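Local coordinates for isoaspartyl dipeptidase (Fervidobacterium islandicum, PDB 7CDH), which probably hydrolyses isoaspartyl (beta-aspartyl) dipeptides with a two-zinc centre, as an M38-family metallopeptidase thought to act in protein repair, at residues A8-P13 with K19-Y24; T136-I141 with I145-K150; I152-I157 with L173-D178; L341-G344 with Q350-D353. One frame throughout, in Å; residues are numbered along the deposited sequence.

Contact 1 (A8-P13 with K19-Y24); sequences AKVFSP and KDVIFY
V10 holds its CG1 anti to the backbone N (chi1 174°), which places CG2 anti to the carbonyl carbon and presents that methyl to K19 and V21. CG2 lies 3.7 Å from the backbone O of K19 and 4.1 Å from K19 CB, the two side chains crossing at about a right angle. It also reaches V21 CG2, at 4.3 Å, a loose apolar touch between two buried valines that both lean on L53 of strand 51-59. Compact, branched residues suit this place, where two strands meet without pairing properly. Between the backbones runs a weak hydrogen bond from K19 N to A8 O (3.3 Å). Next to it, a water accepts from A8 N and donates to K19 O, each at 2.7 Å, and so adds a second link between the two backbones. The aliphatic root of K19 covers the contact while its long chain leads its amine away, towards a distant, weak ion pair with E32. Strands 8-11 and 19-23 run at 75° to each other and belong to different sheets, a crossing of two sheets consistent with the small beta-sandwich domain that flanks the barrel in amidohydrolases.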
loop_
_atom_site.group_PDB
_atom_site.type_symbol
_atom_site.label_atom_id
_atom_site.label_comp_id
_atom_site.label_asym_id
_atom_site.label_seq_id
_atom_site.Cartn_x
_atom_site.Cartn_y
_atom_site.Cartn_z
ATOM N N ALA A 8 -26.569 28.856 -47.511
ATOM C CA ALA A 8 -25.463 29.475 -46.752
ATOM C C ALA A 8 -24.208 29.526 -47.623
ATOM O O ALA A 8 -24.028 28.672 -48.535
ATOM C CB ALA A 8 -25.222 28.744 -45.462
ATOM N N LYS A 9 -23.342 30.483 -47.338
ATOM C CA LYS A 9 -21.969 30.449 -47.879
ATOM C C LYS A 9 -21.173 29.567 -46.928
ATOM O O LYS A 9 -21.146 29.852 -45.751
ATOM C CB LYS A 9 -21.405 31.872 -47.987
ATOM C CG LYS A 9 -21.991 32.719 -49.108
ATOM C CD LYS A 9 -22.347 34.125 -48.686
ATOM C CE LYS A 9 -23.722 34.519 -49.184
ATOM N NZ LYS A 9 -23.906 35.984 -49.195
ATOM N N VAL A 10 -20.559 28.511 -47.415
ATOM C CA VAL A 10 -19.916 27.517 -46.523
ATOM C C VAL A 10 -18.410 27.774 -46.457
ATOM O O VAL A 10 -17.767 27.862 -47.534
ATOM C CB VAL A 10 -20.244 26.122 -47.033
ATOM C CG1 VAL A 10 -19.507 25.053 -46.244
ATOM C CG2 VAL A 10 -21.746 25.919 -47.015
ATOM N N PHE A 11 -17.864 27.885 -45.240
ATOM C CA PHE A 11 -16.403 27.821 -44.990
ATOM C C PHE A 11 -16.105 26.492 -44.311
ATOM O O PHE A 11 -16.625 26.226 -43.240
ATOM C CB PHE A 11 -15.932 28.983 -44.136
ATOM C CG PHE A 11 -16.141 30.345 -44.730
ATOM C CD1 PHE A 11 -17.393 30.931 -44.754
ATOM C CD2 PHE A 11 -15.069 31.065 -45.223
ATOM C CE1 PHE A 11 -17.573 32.209 -45.267
ATOM C CE2 PHE A 11 -15.247 32.342 -45.729
ATOM C CZ PHE A 11 -16.499 32.909 -45.756
ATOM N N SER A 12 -15.282 25.677 -44.945
ATOM C CA SER A 12 -15.205 24.227 -44.704
ATOM C C SER A 12 -14.030 23.824 -43.797
ATOM O O SER A 12 -13.966 22.655 -43.405
ATOM C CB SER A 12 -15.147 23.530 -46.050
ATOM O OG SER A 12 -13.912 23.825 -46.712
ATOM N N PRO A 13 -13.040 24.664 -43.391
ATOM C CA PRO A 13 -13.026 26.126 -43.482
ATOM C C PRO A 13 -12.580 26.850 -44.779
ATOM O O PRO A 13 -12.824 28.063 -44.868
ATOM C CB PRO A 13 -12.010 26.474 -42.372
ATOM C CG PRO A 13 -11.007 25.366 -42.410
ATOM C CD PRO A 13 -11.840 24.153 -42.712
ATOM N N LYS A 19 -23.372 26.558 -50.984
ATOM C CA LYS A 19 -23.484 25.081 -51.053
ATOM C C LYS A 19 -24.521 24.621 -50.041
ATOM O O LYS A 19 -24.800 25.344 -49.111
ATOM C CB LYS A 19 -22.148 24.389 -50.793
ATOM C CG LYS A 19 -21.060 24.656 -51.818
ATOM C CD LYS A 19 -21.010 23.671 -52.947
ATOM C CE LYS A 19 -19.947 24.011 -53.973
ATOM N NZ LYS A 19 -20.561 24.591 -55.192
ATOM N N ASP A 20 -25.082 23.449 -50.271
ATOM C CA ASP A 20 -26.136 22.832 -49.435
ATOM C C ASP A 20 -25.498 21.646 -48.699
ATOM O O ASP A 20 -24.668 20.945 -49.328
ATOM C CB ASP A 20 -27.346 22.494 -50.310
ATOM C CG ASP A 20 -28.259 23.689 -50.568
ATOM O OD1 ASP A 20 -27.846 24.860 -50.216
ATOM O OD2 ASP A 20 -29.397 23.452 -51.097
ATOM N N VAL A 21 -25.837 21.485 -47.415
ATOM C CA VAL A 21 -25.244 20.454 -46.510
ATOM C C VAL A 21 -26.351 19.553 -45.969
ATOM O O VAL A 21 -27.294 20.087 -45.340
ATOM C CB VAL A 21 -24.424 21.060 -45.355
ATOM C CG1 VAL A 21 -23.627 19.966 -44.677
ATOM C CG2 VAL A 21 -23.479 22.167 -45.809
ATOM N N ILE A 22 -26.236 18.254 -46.261
ATOM C CA ILE A 22 -27.145 17.169 -45.787
ATOM C C ILE A 22 -26.395 16.363 -44.722
ATOM O O ILE A 22 -25.279 15.891 -45.024
ATOM C CB ILE A 22 -27.575 16.266 -46.957
ATOM C CG1 ILE A 22 -28.043 17.070 -48.168
ATOM C CG2 ILE A 22 -28.648 15.292 -46.513
ATOM C CD1 ILE A 22 -27.523 16.530 -49.477
ATOM N N PHE A 23 -26.985 16.186 -43.539
ATOM C CA PHE A 23 -26.312 15.520 -42.388
ATOM C C PHE A 23 -27.333 14.772 -41.509
ATOM O O PHE A 23 -28.517 15.147 -41.474
ATOM C CB PHE A 23 -25.503 16.560 -41.604
ATOM C CG PHE A 23 -26.324 17.721 -41.105
ATOM C CD1 PHE A 23 -26.564 18.814 -41.908
ATOM C CD2 PHE A 23 -26.867 17.717 -39.837
ATOM C CE1 PHE A 23 -27.326 19.874 -41.453
ATOM C CE2 PHE A 23 -27.632 18.777 -39.377
ATOM C CZ PHE A 23 -27.860 19.855 -40.186
ATOM N N TYR A 24 -26.879 13.688 -40.877
ATOM C CA TYR A 24 -27.525 13.017 -39.717
ATOM C C TYR A 24 -26.744 13.443 -38.462
ATOM O O TYR A 24 -26.982 14.552 -37.949
ATOM C CB TYR A 24 -27.519 11.498 -39.936
ATOM C CG TYR A 24 -28.522 10.693 -39.145
ATOM C CD1 TYR A 24 -29.084 11.150 -37.965
ATOM C CD2 TYR A 24 -28.907 9.439 -39.591
ATOM C CE1 TYR A 24 -30.027 10.398 -37.277
ATOM C CE2 TYR A 24 -29.848 8.677 -38.918
ATOM C CZ TYR A 24 -30.416 9.156 -37.755
ATOM O OH TYR A 24 -31.358 8.397 -37.115
HETATM O O HOH W 1 -26.248 26.191 -46.993
#

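Contact 2 (T136-I141 with I145-K150); sequences TFTGSI and IVLIDK
I148, the residue most covered here, sets its CD1 methyl over one face of the F137 ring. The methyl comes in over the root of the ring, 3.4 Å from F137 CG and 3.5 Å from F137 CD1, nearer the root than the far edge. This is apolar contact, and the side chains run obliquely to one another. I148 carries CG1 anti to its carbonyl carbon (chi1 -58°) and is extended beyond it, which brings CD1 far enough forward to meet the ring. A long, branched isoleucine suits the first residue to leave the helix, since it can reach back over the loop that led in. F137 offers a broad, flat surface in return, and T138 adds its CG2 methyl at 4.5 Å from both I148 CD1 and L147 CD1. T138 OG1 turns to D144 instead, which also takes the backbone N of F137.

I141 contributes mainly through its backbone: its O accepts from I145 N at 3.1 Å, an i to i+4 bond of helix 141-147 with an N-H...O angle of 162°. S140 precedes it as N-cap, its OG accepting from R143 N. Before that, T136 OG1 takes the N of G139 in an ST motif, and the positive phi of G139 suits glycine.

F137 rests on I125 and T127 of strand 122-127 and on L106 of helix 106-118, I148 touches Y110 of that helix, and I141 packs against helix 169-186; L147 of a second subunit closes over both F137 and I148.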
loop_
_atom_site.group_PDB
_atom_site.type_symbol
_atom_site.label_atom_id
_atom_site.label_comp_id
_atom_site.label_asym_id
_atom_site.label_seq_id
_atom_site.Cartn_x
_atom_site.Cartn_y
_atom_site.Cartn_z
ATOM N N THR A 136 -3.694 10.941 -11.090
ATOM C CA THR A 136 -4.125 9.941 -12.088
ATOM C C THR A 136 -5.439 9.357 -11.586
ATOM O O THR A 136 -5.720 9.549 -10.423
ATOM C CB THR A 136 -3.022 8.905 -12.352
ATOM O OG1 THR A 136 -2.918 8.047 -11.216
ATOM C CG2 THR A 136 -1.672 9.537 -12.611
ATOM N N PHE A 137 -6.232 8.781 -12.483
ATOM C CA PHE A 137 -7.446 8.014 -12.157
ATOM C C PHE A 137 -7.092 6.638 -11.593
ATOM O O PHE A 137 -7.836 6.162 -10.770
ATOM C CB PHE A 137 -8.267 7.780 -13.420
ATOM C CG PHE A 137 -8.925 8.998 -13.994
ATOM C CD1 PHE A 137 -8.285 9.772 -14.952
ATOM C CD2 PHE A 137 -10.193 9.360 -13.592
ATOM C CE1 PHE A 137 -8.909 10.883 -15.509
ATOM C CE2 PHE A 137 -10.821 10.456 -14.166
ATOM C CZ PHE A 137 -10.198 11.207 -15.141
ATOM N N THR A 138 -6.008 6.018 -12.077
ATOM C CA THR A 138 -5.708 4.563 -11.956
ATOM C C THR A 138 -4.281 4.323 -11.451
ATOM O O THR A 138 -3.868 3.185 -11.453
ATOM C CB THR A 138 -5.828 3.848 -13.311
ATOM O OG1 THR A 138 -4.721 4.375 -14.048
ATOM C CG2 THR A 138 -7.135 4.062 -14.054
ATOM N N GLY A 139 -3.504 5.344 -11.111
ATOM C CA GLY A 139 -2.133 5.141 -10.606
ATOM C C GLY A 139 -1.051 5.331 -11.642
ATOM O O GLY A 139 0.148 5.415 -11.243
ATOM N N SER A 140 -1.380 5.385 -12.929
ATOM C CA SER A 140 -0.369 5.769 -13.954
ATOM C C SER A 140 -1.051 6.525 -15.088
ATOM O O SER A 140 -2.199 6.168 -15.446
ATOM C CB SER A 140 0.456 4.569 -14.446
ATOM O OG SER A 140 -0.224 3.735 -15.391
ATOM N N ILE A 141 -0.384 7.526 -15.651
ATOM C CA ILE A 141 -1.015 8.267 -16.777
ATOM C C ILE A 141 -1.144 7.327 -17.981
ATOM O O ILE A 141 -2.082 7.487 -18.773
ATOM C CB ILE A 141 -0.282 9.574 -17.087
ATOM C CG1 ILE A 141 1.095 9.341 -17.683
ATOM C CG2 ILE A 141 -0.225 10.461 -15.854
ATOM C CD1 ILE A 141 1.927 10.613 -17.706
ATOM N N ILE A 145 -4.852 6.826 -20.023
ATOM C CA ILE A 145 -5.128 7.060 -21.465
ATOM C C ILE A 145 -5.516 5.736 -22.124
ATOM O O ILE A 145 -6.311 5.750 -23.013
ATOM C CB ILE A 145 -3.952 7.776 -22.143
ATOM C CG1 ILE A 145 -4.341 8.257 -23.546
ATOM C CG2 ILE A 145 -2.709 6.902 -22.136
ATOM C CD1 ILE A 145 -3.375 9.273 -24.162
ATOM N N VAL A 146 -5.053 4.589 -21.662
ATOM C CA VAL A 146 -5.435 3.313 -22.334
ATOM C C VAL A 146 -6.873 2.979 -21.910
ATOM O O VAL A 146 -7.686 2.745 -22.811
ATOM C CB VAL A 146 -4.383 2.213 -22.087
ATOM C CG1 VAL A 146 -4.802 0.832 -22.566
ATOM C CG2 VAL A 146 -3.065 2.570 -22.731
ATOM N N LEU A 147 -7.233 3.141 -20.633
ATOM C CA LEU A 147 -8.495 2.570 -20.077
ATOM C C LEU A 147 -9.697 3.527 -20.168
ATOM O O LEU A 147 -10.833 3.037 -20.132
ATOM C CB LEU A 147 -8.279 2.165 -18.617
ATOM C CG LEU A 147 -7.303 1.018 -18.377
ATOM C CD1 LEU A 147 -7.356 0.621 -16.908
ATOM C CD2 LEU A 147 -7.606 -0.182 -19.258
ATOM N N ILE A 148 -9.487 4.833 -20.181
ATOM C CA ILE A 148 -10.562 5.873 -20.135
ATOM C C ILE A 148 -10.692 6.583 -21.491
ATOM O O ILE A 148 -9.825 7.390 -21.836
ATOM C CB ILE A 148 -10.208 6.857 -19.018
ATOM C CG1 ILE A 148 -10.081 6.131 -17.682
ATOM C CG2 ILE A 148 -11.218 7.970 -18.958
ATOM C CD1 ILE A 148 -9.347 6.931 -16.668
ATOM N N ASP A 149 -11.761 6.299 -22.222
ATOM C CA ASP A 149 -12.025 6.826 -23.585
ATOM C C ASP A 149 -11.665 8.317 -23.653
ATOM O O ASP A 149 -10.829 8.661 -24.474
ATOM C CB ASP A 149 -13.431 6.427 -24.055
ATOM C CG ASP A 149 -13.426 5.143 -24.894
ATOM O OD1 ASP A 149 -12.442 4.949 -25.656
ATOM O OD2 ASP A 149 -14.385 4.320 -24.782
ATOM N N LYS A 150 -12.192 9.169 -22.784
ATOM C CA LYS A 150 -12.084 10.636 -22.979
ATOM C C LYS A 150 -10.667 11.158 -22.697
ATOM O O LYS A 150 -10.404 12.306 -23.078
ATOM C CB LYS A 150 -13.110 11.362 -22.108
ATOM C CG LYS A 150 -14.537 11.317 -22.648
ATOM C CD LYS A 150 -15.460 12.296 -21.973
ATOM C CE LYS A 150 -16.898 12.108 -22.379
ATOM N NZ LYS A 150 -17.096 12.426 -23.808
#

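Contact 3 (I152-I157 with L173-D178); sequences IGVGEI and LRIVAD. With ZN (zinc ion), chain L; ZN (zinc ion), chain K.
I175 touches V154 and I157 with a single methyl, and the contact between strand and helix is wholly apolar. CG2 of I175 lies 3.7 Å from V154 CG1 and 3.6 Å from I157 CD1, so the helix methyl spans two residues of the strand. The side chains of I157 and I175 pass in opposite directions, whereas that of V154 crosses I175 at about a right angle. With V154 chi1 at 64°, CG1 lies between the backbone N and carbonyl carbon and meets the helix. Branched aliphatic residues suit such a buried seam; G153 and G155, on either side of V154 in sequence, add no side chain.

Metal coordination belongs to the strand's other side. E156, entered through a cis peptide bond, extends its carboxylate between two zinc ions: OE2 binds one at 2.0 Å, OE1 the other at 2.2 Å. H61, H63 and D285 complete the first site, H195 and H224 the second. Glutamate suits this bridge because its two oxygens can serve separate metals. In many relatives a carboxylated lysine takes that role.

Strand 151-159, helix 169-186 and strand 191-196 form a beta-alpha-beta unit of the amidohydrolase TIM barrel, with a binuclear zinc site whose ligands lie on or just beyond its strands.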
loop_
_atom_site.group_PDB
_atom_site.type_symbol
_atom_site.label_atom_id
_atom_site.label_comp_id
_atom_site.label_asym_id
_atom_site.label_seq_id
_atom_site.Cartn_x
_atom_site.Cartn_y
_atom_site.Cartn_z
ATOM N N ILE A 152 -7.160 12.229 -23.358
ATOM C CA ILE A 152 -6.412 12.390 -24.644
ATOM C C ILE A 152 -4.969 12.827 -24.376
ATOM O O ILE A 152 -4.240 13.074 -25.344
ATOM C CB ILE A 152 -7.135 13.316 -25.643
ATOM C CG1 ILE A 152 -7.546 14.670 -25.063
ATOM C CG2 ILE A 152 -8.337 12.583 -26.209
ATOM C CD1 ILE A 152 -6.483 15.358 -24.258
ATOM N N GLY A 153 -4.552 12.876 -23.118
ATOM C CA GLY A 153 -3.243 13.432 -22.756
ATOM C C GLY A 153 -3.124 13.730 -21.281
ATOM O O GLY A 153 -4.009 13.343 -20.523
ATOM N N VAL A 154 -2.007 14.330 -20.907
ATOM C CA VAL A 154 -1.712 14.788 -19.535
ATOM C C VAL A 154 -1.511 16.289 -19.613
ATOM O O VAL A 154 -0.980 16.757 -20.604
ATOM C CB VAL A 154 -0.479 14.095 -18.951
ATOM C CG1 VAL A 154 0.776 14.445 -19.743
ATOM C CG2 VAL A 154 -0.315 14.423 -17.462
ATOM N N GLY A 155 -1.993 17.007 -18.618
ATOM C CA GLY A 155 -2.005 18.467 -18.631
ATOM C C GLY A 155 -2.898 19.004 -17.527
ATOM O O GLY A 155 -3.664 18.241 -16.953
ATOM N N GLU A 156 -2.754 20.306 -17.243
ATOM C CA GLU A 156 -1.697 21.085 -17.861
ATOM C C GLU A 156 -0.495 21.118 -16.901
ATOM O O GLU A 156 -0.617 21.665 -15.815
ATOM C CB GLU A 156 -2.189 22.469 -18.292
ATOM C CG GLU A 156 -3.040 23.174 -17.277
ATOM C CD GLU A 156 -3.316 24.657 -17.486
ATOM O OE1 GLU A 156 -2.504 25.400 -18.141
ATOM O OE2 GLU A 156 -4.410 25.063 -17.025
ATOM N N ILE A 157 0.626 20.530 -17.297
ATOM C CA ILE A 157 1.873 20.454 -16.492
ATOM C C ILE A 157 2.525 21.831 -16.503
ATOM O O ILE A 157 2.751 22.356 -17.574
ATOM C CB ILE A 157 2.784 19.376 -17.081
ATOM C CG1 ILE A 157 2.111 18.010 -16.961
ATOM C CG2 ILE A 157 4.151 19.407 -16.440
ATOM C CD1 ILE A 157 2.929 16.910 -17.574
ATOM N N LEU A 173 10.471 13.798 -19.035
ATOM C CA LEU A 173 10.700 12.793 -20.109
ATOM C C LEU A 173 9.891 11.522 -19.811
ATOM O O LEU A 173 9.290 10.957 -20.775
ATOM C CB LEU A 173 12.189 12.448 -20.237
ATOM C CG LEU A 173 13.044 13.449 -21.006
ATOM C CD1 LEU A 173 14.511 13.053 -20.927
ATOM C CD2 LEU A 173 12.585 13.561 -22.453
ATOM N N ARG A 174 9.888 11.069 -18.549
ATOM C CA ARG A 174 9.144 9.859 -18.191
ATOM C C ARG A 174 7.655 10.084 -18.525
ATOM O O ARG A 174 7.065 9.199 -19.197
ATOM C CB ARG A 174 9.398 9.522 -16.729
ATOM C CG ARG A 174 8.570 8.351 -16.197
ATOM C CD ARG A 174 8.780 7.006 -16.866
ATOM N NE ARG A 174 10.150 6.814 -17.314
ATOM C CZ ARG A 174 11.183 6.582 -16.515
ATOM N NH1 ARG A 174 11.007 6.495 -15.203
ATOM N NH2 ARG A 174 12.388 6.443 -17.045
ATOM N N ILE A 175 7.091 11.239 -18.143
ATOM C CA ILE A 175 5.658 11.592 -18.359
ATOM C C ILE A 175 5.385 11.677 -19.865
ATOM O O ILE A 175 4.399 11.086 -20.317
ATOM C CB ILE A 175 5.298 12.900 -17.620
ATOM C CG1 ILE A 175 5.274 12.693 -16.104
ATOM C CG2 ILE A 175 3.980 13.494 -18.129
ATOM C CD1 ILE A 175 5.628 13.955 -15.356
ATOM N N VAL A 176 6.245 12.343 -20.627
ATOM C CA VAL A 176 6.022 12.463 -22.093
ATOM C C VAL A 176 6.106 11.063 -22.714
ATOM O O VAL A 176 5.247 10.744 -23.528
ATOM C CB VAL A 176 6.998 13.443 -22.754
ATOM C CG1 VAL A 176 6.861 13.417 -24.260
ATOM C CG2 VAL A 176 6.806 14.853 -22.241
ATOM N N ALA A 177 7.105 10.256 -22.364
ATOM C CA ALA A 177 7.234 8.889 -22.932
ATOM C C ALA A 177 6.022 8.028 -22.562
ATOM O O ALA A 177 5.564 7.257 -23.409
ATOM C CB ALA A 177 8.515 8.229 -22.502
ATOM N N ASP A 178 5.492 8.169 -21.353
ATOM C CA ASP A 178 4.335 7.356 -20.893
ATOM C C ASP A 178 3.086 7.771 -21.684
ATOM O O ASP A 178 2.365 6.899 -22.158
ATOM C CB ASP A 178 4.192 7.427 -19.374
ATOM C CG ASP A 178 5.246 6.597 -18.627
ATOM O OD1 ASP A 178 6.110 5.951 -19.323
ATOM O OD2 ASP A 178 5.222 6.602 -17.335
HETATM ZN ZN ZN L . -5.427 26.655 -17.809
HETATM ZN ZN ZN K . -2.351 27.572 -17.587
#

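Contact 4 (L341-G344 with Q350-D353); sequences LNKG and QDAD
K343 reaches across to D353 along its whole chain. CB leaves the backbone with CG anti to the carbonyl carbon (chi1 -57°). CG then comes within 4.1 Å of D353 OD2, and CD and CE follow at 3.6 and 3.7 Å, so the methylenes run alongside that one oxygen. A bend at chi4 (-73°) brings the amine round to it. NZ meets D353 OD2 at 2.8 Å in a salt bridge; D353 OD2 receives it through its syn lone pair, on the side of the other carboxylate oxygen. D353 OD1 is bound by the backbone N of K370, which helps to fix the rotation of the carboxylate. NZ has a second, weak bond to N122, and D351 OD2 stands 4.4 Å from K343 NZ, beyond a salt bridge. Lysine suits this place because its long methylene chain reaches the acid and can also pack, here against T92.

Backbone ties are slighter. D351 N donates a weak bond to N342 O (3.5 Å), and a water donates to D353 O while accepting weakly from G344 N. G344 has positive phi, which favours glycine. N342 and A352 each centre an inverse gamma turn. The Q350 side chain, folded at chi2, crosses that of N342 at about a right angle.

The two segments are thus joined to each other mainly by one ion pair, while the backbone of 350-353 is also held by V27, H25, G371 and G56. The amine, bonded to one acid with a second nearby, probably stays charged, and D351 may stabilise it further through space.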
loop_
_atom_site.group_PDB
_atom_site.type_symbol
_atom_site.label_atom_id
_atom_site.label_comp_id
_atom_site.label_asym_id
_atom_site.label_seq_id
_atom_site.Cartn_x
_atom_site.Cartn_y
_atom_site.Cartn_z
ATOM N N LEU A 341 -8.888 14.466 -34.138
ATOM C CA LEU A 341 -10.365 14.410 -34.119
ATOM C C LEU A 341 -10.907 14.495 -35.549
ATOM O O LEU A 341 -10.372 15.257 -36.352
ATOM C CB LEU A 341 -10.896 15.571 -33.281
ATOM C CG LEU A 341 -10.338 15.653 -31.869
ATOM C CD1 LEU A 341 -10.888 16.877 -31.154
ATOM C CD2 LEU A 341 -10.634 14.371 -31.084
ATOM N N ASN A 342 -12.021 13.815 -35.809
ATOM C CA ASN A 342 -12.792 13.962 -37.055
ATOM C C ASN A 342 -13.722 15.159 -36.884
ATOM O O ASN A 342 -14.924 15.021 -37.085
ATOM C CB ASN A 342 -13.334 12.600 -37.495
ATOM C CG ASN A 342 -12.173 11.769 -38.011
ATOM O OD1 ASN A 342 -11.782 10.781 -37.391
ATOM N ND2 ASN A 342 -11.525 12.236 -39.074
ATOM N N LYS A 343 -13.127 16.330 -36.667
ATOM C CA LYS A 343 -13.860 17.604 -36.478
ATOM C C LYS A 343 -13.132 18.717 -37.245
ATOM O O LYS A 343 -12.074 18.436 -37.835
ATOM C CB LYS A 343 -13.973 17.889 -34.981
ATOM C CG LYS A 343 -14.642 16.785 -34.182
ATOM C CD LYS A 343 -15.055 17.204 -32.789
ATOM C CE LYS A 343 -15.795 16.102 -32.073
ATOM N NZ LYS A 343 -17.167 15.921 -32.614
ATOM N N GLY A 344 -13.675 19.931 -37.235
ATOM C CA GLY A 344 -13.006 21.114 -37.816
ATOM C C GLY A 344 -13.169 21.232 -39.335
ATOM O O GLY A 344 -12.715 22.256 -39.899
ATOM N N GLN A 350 -17.191 13.495 -42.005
ATOM C CA GLN A 350 -16.895 14.358 -40.851
ATOM C C GLN A 350 -18.162 14.505 -39.992
ATOM O O GLN A 350 -19.276 14.292 -40.492
ATOM C CB GLN A 350 -16.355 15.690 -41.372
ATOM C CG GLN A 350 -15.039 15.573 -42.149
ATOM C CD GLN A 350 -13.818 15.187 -41.329
ATOM O OE1 GLN A 350 -13.834 15.160 -40.097
ATOM N NE2 GLN A 350 -12.717 14.921 -42.014
ATOM N N ASP A 351 -17.987 14.836 -38.718
ATOM C CA ASP A 351 -19.088 14.913 -37.728
ATOM C C ASP A 351 -19.800 16.248 -37.969
ATOM O O ASP A 351 -19.101 17.248 -38.286
ATOM C CB ASP A 351 -18.562 14.727 -36.296
ATOM C CG ASP A 351 -18.063 13.314 -35.990
ATOM O OD1 ASP A 351 -18.917 12.423 -35.778
ATOM O OD2 ASP A 351 -16.824 13.095 -35.982
ATOM N N ALA A 352 -21.128 16.252 -37.825
ATOM C CA ALA A 352 -22.002 17.388 -38.171
ATOM C C ALA A 352 -21.974 18.408 -37.035
ATOM O O ALA A 352 -23.029 18.612 -36.392
ATOM C CB ALA A 352 -23.408 16.912 -38.474
ATOM N N ASP A 353 -20.819 19.049 -36.838
ATOM C CA ASP A 353 -20.655 20.159 -35.871
ATOM C C ASP A 353 -20.406 21.439 -36.664
ATOM O O ASP A 353 -19.342 21.500 -37.345
ATOM C CB ASP A 353 -19.489 19.914 -34.911
ATOM C CG ASP A 353 -19.488 18.575 -34.187
ATOM O OD1 ASP A 353 -20.556 17.913 -34.138
ATOM O OD2 ASP A 353 -18.399 18.227 -33.642
HETATM O O HOH W 2 -17.078 20.415 -37.564
#

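In the fold
Contacts 1 and 4 form one cluster, with centres 12 Å apart: P13 CD lies 3.5 Å from G344 O, and F23 CB lies 3.8 Å from A352 CB. Contacts 2 and 3 form another, also 12 Å between centres, where I141 CD1 meets I175 CG2 at 3.6 Å and helix 141-147 is followed, after a short loop, by strand 151-159. Contacts 1 and 3 lie on opposite sides of the chain's centre, about 37 Å between centres, yet both reach the same curled sheet. Contact 3 alone carries a zinc ligand. Contacts 3 and 4 come within about 6 Å at nearest atoms, without touching. Contacts 1 and 2 both touch the second subunit.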